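Local coordinates for methyltransferase (PDB 3GIW), which is of unestablished function but probably acts as an S-adenosylmethionine-dependent methyltransferase of the Rossmann-like fold and binds S-adenosyl-L-homocysteine, at residues A61-H72 with V249-T258. Numbering follows the deposited sequence. Where two conformers were deposited one is given.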
loop_
_atom_site.group_PDB
_atom_site.type_symbol
_atom_site.label_atom_id
_atom_site.label_comp_id
_atom_site.label_asym_id
_atom_site.label_seq_id
_atom_site.Cartn_x
_atom_site.Cartn_y
_atom_site.Cartn_z
ATOM N N ALA A 61 -9.060 -8.048 -1.387
ATOM C CA ALA A 61 -8.480 -8.539 -0.161
ATOM C C ALA A 61 -7.320 -7.657 0.308
ATOM O O ALA A 61 -7.097 -7.483 1.513
ATOM C CB ALA A 61 -7.987 -10.023 -0.324
ATOM N N ASN A 62 -6.547 -7.121 -0.613
ATOM C CA ASN A 62 -5.476 -6.200 -0.237
ATOM C C ASN A 62 -6.035 -4.925 0.400
ATOM O O ASN A 62 -5.532 -4.466 1.445
ATOM C CB ASN A 62 -4.601 -5.858 -1.437
ATOM C CG ASN A 62 -3.557 -4.793 -1.110
ATOM O OD1 ASN A 62 -2.517 -5.122 -0.552
ATOM N ND2 ASN A 62 -3.884 -3.536 -1.378
ATOM N N ARG A 63 -7.107 -4.380 -0.172
ATOM C CA ARG A 63 -7.738 -3.194 0.406
ATOM C C ARG A 63 -8.293 -3.512 1.783
ATOM O O ARG A 63 -8.125 -2.705 2.743
ATOM C CB ARG A 63 -8.790 -2.594 -0.525
ATOM C CG ARG A 63 -9.234 -1.174 -0.071
ATOM C CD ARG A 63 -8.184 -0.098 -0.316
ATOM N NE ARG A 63 -8.577 1.191 0.276
ATOM C CZ ARG A 63 -7.924 2.336 0.065
ATOM N NH1 ARG A 63 -6.860 2.364 -0.741
ATOM N NH2 ARG A 63 -8.341 3.456 0.664
ATOM N N ASP A 64 -8.972 -4.645 1.952
ATOM C CA ASP A 64 -9.541 -5.036 3.238
ATOM C C ASP A 64 -8.433 -5.199 4.302
ATOM O O ASP A 64 -8.599 -4.802 5.460
ATOM C CB ASP A 64 -10.321 -6.358 3.110
ATOM C CG ASP A 64 -11.636 -6.224 2.337
ATOM O OD1 ASP A 64 -12.139 -5.107 2.156
ATOM O OD2 ASP A 64 -12.159 -7.276 1.902
ATOM N N TRP A 65 -7.296 -5.757 3.882
ATOM C CA TRP A 65 -6.136 -5.932 4.740
ATOM C C TRP A 65 -5.643 -4.559 5.226
ATOM O O TRP A 65 -5.362 -4.404 6.420
ATOM C CB TRP A 65 -5.000 -6.724 4.028
ATOM C CG TRP A 65 -3.800 -6.872 4.937
ATOM C CD1 TRP A 65 -3.626 -7.803 5.885
ATOM C CD2 TRP A 65 -2.669 -5.993 5.011
ATOM N NE1 TRP A 65 -2.446 -7.577 6.565
ATOM C CE2 TRP A 65 -1.854 -6.459 6.049
ATOM C CE3 TRP A 65 -2.273 -4.854 4.302
ATOM C CZ2 TRP A 65 -0.664 -5.816 6.403
ATOM C CZ3 TRP A 65 -1.117 -4.220 4.692
ATOM C CH2 TRP A 65 -0.321 -4.717 5.696
HETATM N N MSE A 66 -5.529 -3.590 4.326
HETATM C CA MSE A 66 -5.115 -2.248 4.753
HETATM C C MSE A 66 -6.030 -1.767 5.870
HETATM O O MSE A 66 -5.571 -1.226 6.866
HETATM C CB MSE A 66 -5.158 -1.247 3.580
HETATM C CG MSE A 66 -4.750 0.181 3.982
HETATM SE SE MSE A 66 -6.190 1.324 4.678
HETATM C CE MSE A 66 -6.837 2.014 3.043
ATOM N N ASN A 67 -7.332 -1.939 5.683
ATOM C CA ASN A 67 -8.297 -1.490 6.670
ATOM C C ASN A 67 -8.016 -2.143 8.038
ATOM O O ASN A 67 -8.005 -1.460 9.068
ATOM C CB ASN A 67 -9.747 -1.799 6.260
ATOM C CG ASN A 67 -10.222 -1.061 5.010
ATOM O OD1 ASN A 67 -9.593 -0.147 4.502
ATOM N ND2 ASN A 67 -11.397 -1.443 4.557
ATOM N N ARG A 68 -7.795 -3.457 8.082
ATOM C CA ARG A 68 -7.548 -4.150 9.339
ATOM C C ARG A 68 -6.182 -3.755 9.935
ATOM O O ARG A 68 -6.073 -3.600 11.154
ATOM C CB ARG A 68 -7.646 -5.669 9.159
ATOM C CG ARG A 68 -8.986 -6.127 8.675
ATOM C CD ARG A 68 -9.199 -7.608 8.852
ATOM N NE ARG A 68 -8.174 -8.476 8.279
ATOM C CZ ARG A 68 -8.016 -8.717 6.979
ATOM N NH1 ARG A 68 -8.818 -8.174 6.078
ATOM N NH2 ARG A 68 -7.009 -9.479 6.562
ATOM N N ALA A 69 -5.159 -3.583 9.102
ATOM C CA ALA A 69 -3.831 -3.209 9.588
ATOM C C ALA A 69 -3.839 -1.803 10.204
ATOM O O ALA A 69 -3.269 -1.594 11.294
ATOM C CB ALA A 69 -2.784 -3.351 8.506
ATOM N N VAL A 70 -4.488 -0.848 9.530
ATOM C CA VAL A 70 -4.540 0.520 10.047
ATOM C C VAL A 70 -5.373 0.581 11.325
ATOM O O VAL A 70 -4.968 1.255 12.305
ATOM C CB VAL A 70 -5.053 1.494 8.967
ATOM C CG1 VAL A 70 -5.336 2.896 9.547
ATOM C CG2 VAL A 70 -4.019 1.581 7.810
ATOM N N ALA A 71 -6.497 -0.138 11.369
ATOM C CA ALA A 71 -7.284 -0.216 12.600
ATOM C C ALA A 71 -6.472 -0.804 13.782
ATOM O O ALA A 71 -6.482 -0.248 14.881
ATOM C CB ALA A 71 -8.548 -1.029 12.351
ATOM N N HIS A 72 -5.728 -1.877 13.552
ATOM C CA HIS A 72 -4.835 -2.432 14.556
ATOM C C HIS A 72 -3.825 -1.385 15.044
ATOM O O HIS A 72 -3.582 -1.233 16.244
ATOM C CB HIS A 72 -4.046 -3.615 13.987
ATOM C CG HIS A 72 -3.088 -4.226 14.965
ATOM N ND1 HIS A 72 -3.478 -5.190 15.871
ATOM C CD2 HIS A 72 -1.779 -3.977 15.218
ATOM C CE1 HIS A 72 -2.448 -5.515 16.632
ATOM N NE2 HIS A 72 -1.401 -4.809 16.244
ATOM N N VAL A 249 -2.482 -12.135 2.931
ATOM C CA VAL A 249 -3.262 -11.057 3.538
ATOM C C VAL A 249 -4.587 -11.501 4.113
ATOM O O VAL A 249 -5.010 -10.955 5.157
ATOM C CB VAL A 249 -3.499 -9.835 2.616
ATOM C CG1 VAL A 249 -2.223 -9.072 2.430
ATOM C CG2 VAL A 249 -4.131 -10.186 1.264
ATOM N N HIS A 250 -5.264 -12.488 3.523
ATOM C CA HIS A 250 -6.566 -12.921 4.033
ATOM C C HIS A 250 -6.451 -13.751 5.313
ATOM O O HIS A 250 -7.463 -14.061 5.942
ATOM C CB HIS A 250 -7.339 -13.668 2.956
ATOM C CG HIS A 250 -6.731 -14.973 2.583
ATOM N ND1 HIS A 250 -5.416 -15.093 2.167
ATOM C CD2 HIS A 250 -7.259 -16.220 2.518
ATOM C CE1 HIS A 250 -5.165 -16.359 1.884
ATOM N NE2 HIS A 250 -6.268 -17.063 2.079
ATOM N N LYS A 251 -5.236 -14.110 5.675
ATOM C CA LYS A 251 -4.937 -14.841 6.908
ATOM C C LYS A 251 -4.389 -13.956 8.048
ATOM O O LYS A 251 -4.061 -14.465 9.121
ATOM C CB LYS A 251 -3.926 -15.969 6.587
ATOM C CG LYS A 251 -4.475 -16.976 5.612
ATOM C CD LYS A 251 -3.536 -18.148 5.377
ATOM C CE LYS A 251 -4.118 -19.046 4.317
ATOM N NZ LYS A 251 -3.375 -20.344 4.193
ATOM N N TRP A 252 -4.260 -12.651 7.797
ATOM C CA TRP A 252 -3.757 -11.699 8.794
ATOM C C TRP A 252 -4.934 -11.088 9.567
ATOM O O TRP A 252 -5.678 -10.280 9.022
ATOM C CB TRP A 252 -2.901 -10.605 8.133
ATOM C CG TRP A 252 -2.071 -9.777 9.069
ATOM C CD1 TRP A 252 -0.777 -10.007 9.401
ATOM C CD2 TRP A 252 -2.497 -8.634 9.840
ATOM N NE1 TRP A 252 -0.347 -9.071 10.313
ATOM C CE2 TRP A 252 -1.392 -8.234 10.619
ATOM C CE3 TRP A 252 -3.684 -7.903 9.927
ATOM C CZ2 TRP A 252 -1.448 -7.131 11.503
ATOM C CZ3 TRP A 252 -3.749 -6.816 10.819
ATOM C CH2 TRP A 252 -2.632 -6.441 11.575
ATOM N N HIS A 253 -5.088 -11.472 10.833
ATOM C CA HIS A 253 -6.172 -10.986 11.717
ATOM C C HIS A 253 -7.535 -10.968 10.984
ATOM O O HIS A 253 -8.201 -9.916 10.895
ATOM C CB HIS A 253 -5.835 -9.604 12.291
ATOM C CG HIS A 253 -4.619 -9.572 13.172
ATOM N ND1 HIS A 253 -4.593 -8.882 14.368
ATOM C CD2 HIS A 253 -3.385 -10.096 13.021
ATOM C CE1 HIS A 253 -3.404 -9.020 14.930
ATOM N NE2 HIS A 253 -2.657 -9.772 14.145
ATOM N N PRO A 254 -7.950 -12.110 10.430
ATOM C CA PRO A 254 -9.187 -12.115 9.653
ATOM C C PRO A 254 -10.420 -11.826 10.533
ATOM O O PRO A 254 -10.430 -12.174 11.715
ATOM C CB PRO A 254 -9.231 -13.537 9.083
ATOM C CG PRO A 254 -8.480 -14.362 10.084
ATOM C CD PRO A 254 -7.343 -13.457 10.509
ATOM N N ASP A 255 -11.415 -11.161 9.958
ATOM C CA ASP A 255 -12.750 -11.048 10.560
ATOM C C ASP A 255 -13.521 -12.329 10.250
ATOM O O ASP A 255 -13.041 -13.190 9.508
ATOM C CB ASP A 255 -13.525 -9.866 9.957
ATOM C CG ASP A 255 -12.882 -8.529 10.229
ATOM O OD1 ASP A 255 -12.402 -8.310 11.364
ATOM O OD2 ASP A 255 -12.875 -7.687 9.301
ATOM N N ALA A 256 -14.730 -12.443 10.792
ATOM C CA ALA A 256 -15.574 -13.625 10.547
ATOM C C ALA A 256 -15.754 -13.956 9.051
ATOM O O ALA A 256 -15.837 -15.131 8.688
ATOM C CB ALA A 256 -16.933 -13.461 11.220
ATOM N N ALA A 257 -15.790 -12.930 8.193
ATOM C CA ALA A 257 -16.023 -13.120 6.750
ATOM C C ALA A 257 -14.776 -12.958 5.865
ATOM O O ALA A 257 -14.856 -13.166 4.650
ATOM C CB ALA A 257 -17.113 -12.156 6.276
ATOM N N THR A 258 -13.633 -12.609 6.452
ATOM C CA THR A 258 -12.439 -12.263 5.660
ATOM C C THR A 258 -12.042 -13.280 4.573
ATOM O O THR A 258 -11.668 -12.876 3.461
ATOM C CB THR A 258 -11.208 -12.005 6.565
ATOM O OG1 THR A 258 -11.345 -10.738 7.222
ATOM C CG2 THR A 258 -9.900 -12.032 5.726
HETATM O O HOH W 1 -11.431 -6.804 6.428
HETATM O O HOH W 2 -6.169 -6.477 15.080
#
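Trp-65 of helix 55-75 pushes the edge of its indole against the face of Trp-252, its NE1 3.4 Å from Trp-252 CG, in an offset edge-to-face pair with ring planes 74° apart. A methyl fills the next place: Val-249 CG1 makes a CH-pi contact over one face of Trp-65, 4.0 Å from the five-membered ring centroid, while Ala-69 CB lies over the opposite face. The chi1 of -166° places the Trp-252 ring opposite the backbone nitrogen, and the indole runs in toward the C-terminal part of segment 61-72; its far edge meets the face of His-72, and small Ala-69 lets Trp-252 CZ3 come within 3.8 Å of Ala-69 CA. Val-273 of strand 269-275 touches both tryptophans, making this side the tight, apolar one.

Arg-68 works along the more polar flank. Its chain, bent at chi3 (-54°), turns the guanidinium side-on to a single carbonyl: Arg-68 NH2 and NE both donate hydrogen bonds to Trp-252 O, at 2.9 and 3.2 Å, and this oxygen sits in the guanidinium plane. NE also makes a weak bond to His-253 O, and Thr-258 OG1 lies over one guanidinium face.

Toward solvent the fit is looser. One water accepts from Arg-68 NH1 and donates weakly to OD2 of the exposed Asp-255, and another joins His-72 ND1 to His-253 ND1, whose ring is also tied through NE2 to Glu-243 O.

Arginine suits the place because its several N-H groups can meet more than one carbonyl of the turning loop at once. The chemistry implies that indole packing and carbonyl binding together hold this loop against the helix that carries the S-adenosyl-L-homocysteine-binding Asn-62 and Arg-63.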